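Local coordinates for protein D-mandelate dehydrogenase (Rhodotorula graminis, PDB 2W2K) that probably interconverts D-mandelate and its 2-oxoacid with a nicotinamide cofactor, at residues Y67-D72 / F91-L96; F84-A89 / V104-S109. All coordinates share one frame; numbering follows the deposited sequence.

Interaction 1: residues Y67-D72 / F91-L96; sequences YPWNAD and FDWLDL
An aromatic cluster of Tyr67, Trp69 and Trp93, set on a single beta bridge, joins two nearly parallel loops of the catalytic domain just before helices 71-74 and 96-101. Trp69 N donates to Trp93 O (2.8 Å), and Asp95 N returns a straighter bond to Trp69 O (3.0 Å, 160°). Trp93 CG takes the crowded position between its backbone N and carbonyl carbon, which lays the indole flat over Tyr67. The Tyr67 ring and the five-membered ring of Trp93 form an offset stack, centroids 4.0 Å apart and planes at 4°, while Trp93 CB makes a CH-pi contact over the phenol. Phe91 CB lies over the opposite indole face. The edge of the Trp93 six-membered ring meets the face of the Trp69 five-membered ring, offset, with Trp93 CE3 3.8 Å from Trp69 CD1. Tyrosine suits its place, its ring stacking while OH hydrogen-bonds Lys57; an alanine here removes both groups and would probably leave Trp93 less firmly held and Lys57 short of a partner. Asn70 and Asp95 N-cap the helices that follow: Asn70 OD1 accepts from Leu73 N, Asp95 OD1 from Ala98 N. Asp95 OD2 accepts from a water (2.6 Å) that in turn accepts from Ala71 N.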
loop_
_atom_site.group_PDB
_atom_site.type_symbol
_atom_site.label_atom_id
_atom_site.label_comp_id
_atom_site.label_asym_id
_atom_site.label_seq_id
_atom_site.Cartn_x
_atom_site.Cartn_y
_atom_site.Cartn_z
ATOM N N TYR B 67 11.088 19.103 27.556
ATOM C CA TYR B 67 10.379 20.077 26.709
ATOM C C TYR B 67 9.531 21.077 27.556
ATOM O O TYR B 67 9.038 20.712 28.629
ATOM C CB TYR B 67 9.444 19.392 25.699
ATOM C CG TYR B 67 10.016 18.451 24.637
ATOM C CD1 TYR B 67 11.396 18.322 24.399
ATOM C CD2 TYR B 67 9.142 17.681 23.857
ATOM C CE1 TYR B 67 11.885 17.420 23.395
ATOM C CE2 TYR B 67 9.607 16.806 22.875
ATOM C CZ TYR B 67 10.977 16.676 22.652
ATOM O OH TYR B 67 11.396 15.795 21.679
ATOM N N PRO B 68 9.364 22.323 27.070
ATOM C CA PRO B 68 9.960 22.902 25.858
ATOM C C PRO B 68 11.379 23.417 26.110
ATOM O O PRO B 68 11.728 23.758 27.262
ATOM C CB PRO B 68 9.032 24.089 25.550
ATOM C CG PRO B 68 8.579 24.559 26.926
ATOM C CD PRO B 68 8.463 23.287 27.750
ATOM N N TRP B 69 12.177 23.457 25.042
ATOM C CA TRP B 69 13.445 24.204 25.020
ATOM C C TRP B 69 13.108 25.673 24.696
ATOM O O TRP B 69 13.343 26.173 23.584
ATOM C CB TRP B 69 14.473 23.542 24.045
ATOM C CG TRP B 69 15.136 22.304 24.669
ATOM C CD1 TRP B 69 14.514 21.111 25.010
ATOM C CD2 TRP B 69 16.524 22.144 25.047
ATOM N NE1 TRP B 69 15.430 20.241 25.567
ATOM C CE2 TRP B 69 16.661 20.847 25.607
ATOM C CE3 TRP B 69 17.653 22.978 24.992
ATOM C CZ2 TRP B 69 17.892 20.362 26.102
ATOM C CZ3 TRP B 69 18.892 22.477 25.473
ATOM C CH2 TRP B 69 18.986 21.189 26.024
ATOM N N ASN B 70 12.511 26.347 25.685
ATOM C CA ASN B 70 12.137 27.762 25.557
ATOM C C ASN B 70 13.288 28.721 25.897
ATOM O O ASN B 70 14.377 28.284 26.314
ATOM C CB ASN B 70 10.849 28.095 26.380
ATOM C CG ASN B 70 10.973 27.802 27.887
ATOM O OD1 ASN B 70 12.047 27.497 28.410
ATOM N ND2 ASN B 70 9.852 27.918 28.597
ATOM N N ALA B 71 13.048 30.021 25.724
ATOM C CA ALA B 71 14.032 31.062 26.085
ATOM C C ALA B 71 14.556 30.964 27.538
ATOM O O ALA B 71 15.771 31.154 27.770
ATOM C CB ALA B 71 13.452 32.459 25.820
ATOM N N ASP B 72 13.661 30.707 28.505
ATOM C CA ASP B 72 14.067 30.611 29.930
ATOM C C ASP B 72 15.031 29.439 30.199
ATOM O O ASP B 72 16.027 29.615 30.894
ATOM C CB ASP B 72 12.870 30.540 30.899
ATOM C CG ASP B 72 13.292 30.730 32.380
ATOM O OD1 ASP B 72 13.869 31.790 32.727
ATOM O OD2 ASP B 72 13.062 29.826 33.201
ATOM N N PHE B 91 10.737 20.711 14.531
ATOM C CA PHE B 91 10.628 20.579 15.984
ATOM C C PHE B 91 9.861 21.705 16.643
ATOM O O PHE B 91 10.425 22.786 16.898
ATOM C CB PHE B 91 12.011 20.533 16.613
ATOM C CG PHE B 91 12.901 19.475 16.057
ATOM C CD1 PHE B 91 12.396 18.230 15.679
ATOM C CD2 PHE B 91 14.257 19.710 15.940
ATOM C CE1 PHE B 91 13.251 17.251 15.194
ATOM C CE2 PHE B 91 15.113 18.734 15.442
ATOM C CZ PHE B 91 14.618 17.510 15.074
ATOM N N ASP B 92 8.601 21.435 16.965
ATOM C CA ASP B 92 7.759 22.400 17.658
ATOM C C ASP B 92 8.263 22.725 19.078
ATOM O O ASP B 92 7.818 23.700 19.670
ATOM C CB ASP B 92 6.315 21.890 17.723
ATOM N N TRP B 93 9.162 21.899 19.618
ATOM C CA TRP B 93 9.631 22.038 21.016
ATOM C C TRP B 93 10.845 22.981 21.227
ATOM O O TRP B 93 11.212 23.257 22.370
ATOM C CB TRP B 93 9.947 20.653 21.613
ATOM C CG TRP B 93 10.846 19.787 20.759
ATOM C CD1 TRP B 93 10.441 18.840 19.840
ATOM C CD2 TRP B 93 12.283 19.762 20.744
ATOM N NE1 TRP B 93 11.523 18.246 19.258
ATOM C CE2 TRP B 93 12.672 18.785 19.785
ATOM C CE3 TRP B 93 13.284 20.461 21.449
ATOM C CZ2 TRP B 93 14.022 18.496 19.497
ATOM C CZ3 TRP B 93 14.647 20.159 21.169
ATOM C CH2 TRP B 93 14.995 19.191 20.197
ATOM N N LEU B 94 11.437 23.488 20.138
ATOM C CA LEU B 94 12.693 24.270 20.215
ATOM C C LEU B 94 12.567 25.734 19.756
ATOM O O LEU B 94 12.077 25.997 18.648
ATOM C CB LEU B 94 13.801 23.586 19.399
ATOM C CG LEU B 94 15.198 24.249 19.312
ATOM C CD1 LEU B 94 15.922 24.162 20.635
ATOM C CD2 LEU B 94 16.044 23.588 18.213
ATOM N N ASP B 95 13.046 26.666 20.596
ATOM C CA ASP B 95 13.169 28.086 20.233
ATOM C C ASP B 95 14.533 28.264 19.550
ATOM O O ASP B 95 15.553 28.593 20.200
ATOM C CB ASP B 95 13.003 29.009 21.469
ATOM C CG ASP B 95 12.983 30.512 21.117
ATOM O OD1 ASP B 95 13.481 30.909 20.038
ATOM O OD2 ASP B 95 12.498 31.321 21.965
ATOM N N LEU B 96 14.558 28.004 18.239
ATOM C CA LEU B 96 15.822 28.005 17.469
ATOM C C LEU B 96 16.523 29.372 17.409
ATOM O O LEU B 96 17.768 29.452 17.460
ATOM C CB LEU B 96 15.606 27.440 16.047
ATOM C CG LEU B 96 16.830 27.296 15.111
ATOM C CD1 LEU B 96 17.955 26.410 15.727
ATOM C CD2 LEU B 96 16.384 26.741 13.753
HETATM O O HOH W 1 10.730 30.343 23.649
#

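Interaction 2: residues F84-A89 / V104-S109; sequences FAAAGA and VAFANS
Two neighbouring parallel strands of a beta-alpha-beta unit, 83-86 and 105-107 with helix 96-101 between them, meet at one end of the five-stranded sheet of the catalytic domain. Backbone hydrogen bonds come first: Phe84 brackets Phe106, its N donating to Ala105 O (3.0 Å) and its O accepting from Ala107 N (3.1 Å), after which Ala86 N donates to Ala107 O. Beyond the strands, Ser109 N reaches Gly88 O (3.0 Å) nearly along the C=O axis, so the pairing extends into the loops; Gly88, with phi 88°, has the backbone freedom for this turn. CA-H...O contacts accompany the ladder, as from Ala85 CA to Ala107 O (3.4 Å).

Apolar packing differs on the two faces. Phe84 and Phe106 both have CG anti to the backbone N and lie side by side; the Phe106 edge meets the Phe84 face at 89°, with CE1 4.0 Å from Phe84 CG. Phe106 also packs on Leu96 and Leu99 of helix 96-101. Ala85 and Ala107 occupy the other face, CB to CB 4.4 Å, where methyls leave helix 310-330 room to lie close: Asn323 touches Ala107.

The side-chain hydrogen bond comes last: Ser109 OG, anti to its carbonyl carbon, donates to Ala86 O (3.0 Å) from above the carbonyl plane.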
loop_
_atom_site.group_PDB
_atom_site.type_symbol
_atom_site.label_atom_id
_atom_site.label_comp_id
_atom_site.label_asym_id
_atom_site.label_seq_id
_atom_site.Cartn_x
_atom_site.Cartn_y
_atom_site.Cartn_z
ATOM N N PHE B 84 24.349 21.351 19.105
ATOM C CA PHE B 84 23.247 20.447 19.533
ATOM C C PHE B 84 22.797 19.681 18.269
ATOM O O PHE B 84 22.365 20.320 17.295
ATOM C CB PHE B 84 22.097 21.342 20.085
ATOM C CG PHE B 84 20.893 20.611 20.704
ATOM C CD1 PHE B 84 20.700 19.207 20.605
ATOM C CD2 PHE B 84 19.904 21.367 21.341
ATOM C CE1 PHE B 84 19.537 18.584 21.176
ATOM C CE2 PHE B 84 18.746 20.763 21.924
ATOM C CZ PHE B 84 18.566 19.367 21.842
ATOM N N ALA B 85 22.935 18.337 18.256
ATOM C CA ALA B 85 22.439 17.491 17.146
ATOM C C ALA B 85 21.285 16.592 17.622
ATOM O O ALA B 85 21.423 15.900 18.641
ATOM C CB ALA B 85 23.605 16.620 16.539
ATOM N N ALA B 86 20.179 16.558 16.861
ATOM C CA ALA B 86 18.960 15.810 17.276
ATOM C C ALA B 86 18.371 14.959 16.158
ATOM O O ALA B 86 18.418 15.360 14.986
ATOM C CB ALA B 86 17.879 16.778 17.793
ATOM N N ALA B 87 17.806 13.801 16.539
ATOM C CA ALA B 87 17.010 12.957 15.646
ATOM C C ALA B 87 15.754 13.677 15.109
ATOM O O ALA B 87 15.209 14.538 15.797
ATOM C CB ALA B 87 16.594 11.666 16.376
ATOM N N GLY B 88 15.320 13.313 13.892
ATOM C CA GLY B 88 14.053 13.805 13.311
ATOM C C GLY B 88 14.209 15.118 12.550
ATOM O O GLY B 88 15.329 15.582 12.322
ATOM N N ALA B 89 13.090 15.708 12.123
ATOM C CA ALA B 89 13.129 17.098 11.610
ATOM C C ALA B 89 11.815 17.815 11.873
ATOM O O ALA B 89 10.773 17.177 11.966
ATOM C CB ALA B 89 13.474 17.121 10.130
ATOM N N VAL B 104 25.212 29.000 19.486
ATOM C CA VAL B 104 25.101 27.534 19.430
ATOM C C VAL B 104 24.545 27.080 18.066
ATOM O O VAL B 104 23.458 27.496 17.679
ATOM C CB VAL B 104 24.196 26.956 20.573
ATOM C CG1 VAL B 104 24.150 25.389 20.513
ATOM C CG2 VAL B 104 24.652 27.461 21.966
ATOM N N ALA B 105 25.297 26.217 17.370
ATOM C CA ALA B 105 24.912 25.648 16.074
ATOM C C ALA B 105 23.945 24.484 16.285
ATOM O O ALA B 105 24.115 23.705 17.224
ATOM C CB ALA B 105 26.176 25.147 15.317
ATOM N N PHE B 106 22.941 24.359 15.414
ATOM C CA PHE B 106 21.975 23.240 15.488
ATOM C C PHE B 106 22.001 22.377 14.202
ATOM O O PHE B 106 22.188 22.890 13.091
ATOM C CB PHE B 106 20.549 23.768 15.771
ATOM C CG PHE B 106 19.506 22.677 16.035
ATOM C CD1 PHE B 106 19.526 21.932 17.229
ATOM C CD2 PHE B 106 18.479 22.433 15.106
ATOM C CE1 PHE B 106 18.559 20.920 17.484
ATOM C CE2 PHE B 106 17.510 21.431 15.348
ATOM C CZ PHE B 106 17.561 20.667 16.548
ATOM N N ALA B 107 21.818 21.074 14.377
ATOM C CA ALA B 107 21.588 20.132 13.280
ATOM C C ALA B 107 20.399 19.231 13.607
ATOM O O ALA B 107 20.313 18.674 14.723
ATOM C CB ALA B 107 22.833 19.269 13.048
ATOM N N ASN B 108 19.481 19.091 12.645
ATOM C CA ASN B 108 18.499 17.997 12.694
ATOM C C ASN B 108 19.063 16.759 11.948
ATOM O O ASN B 108 20.278 16.664 11.731
ATOM C CB ASN B 108 17.131 18.441 12.145
ATOM C CG ASN B 108 17.194 18.928 10.685
ATOM O OD1 ASN B 108 18.138 18.646 9.956
ATOM N ND2 ASN B 108 16.136 19.642 10.250
ATOM N N SER B 109 18.195 15.814 11.594
ATOM C CA SER B 109 18.588 14.616 10.852
ATOM C C SER B 109 17.774 14.555 9.539
ATOM O O SER B 109 17.284 13.495 9.150
ATOM C CB SER B 109 18.426 13.341 11.735
ATOM O OG SER B 109 19.245 13.420 12.920
#

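In the fold
The two contacts lie in the same domain with centres 13 Å apart, and their segments alternate along the chain: 67-72, 84-89, 91-96, 104-109. Interaction 2 lies within the parallel sheet; interaction 1 lies nearer the surface, on the sheet face that carries Phe84 and Phe106. They touch directly: Phe106 CZ meets Phe91 CE2 at 3.3 Å and Leu94 CD2 at 3.7 Å, while Trp69 and Trp93 both pack on Phe84. Thus the two loops of interaction 1 pack over the aromatic pair of interaction 2, whose Ala89 end comes within about 8 Å, side chain to side chain, of Ile174, which binds NAD in a structure of this protein, though none is bound to this chain.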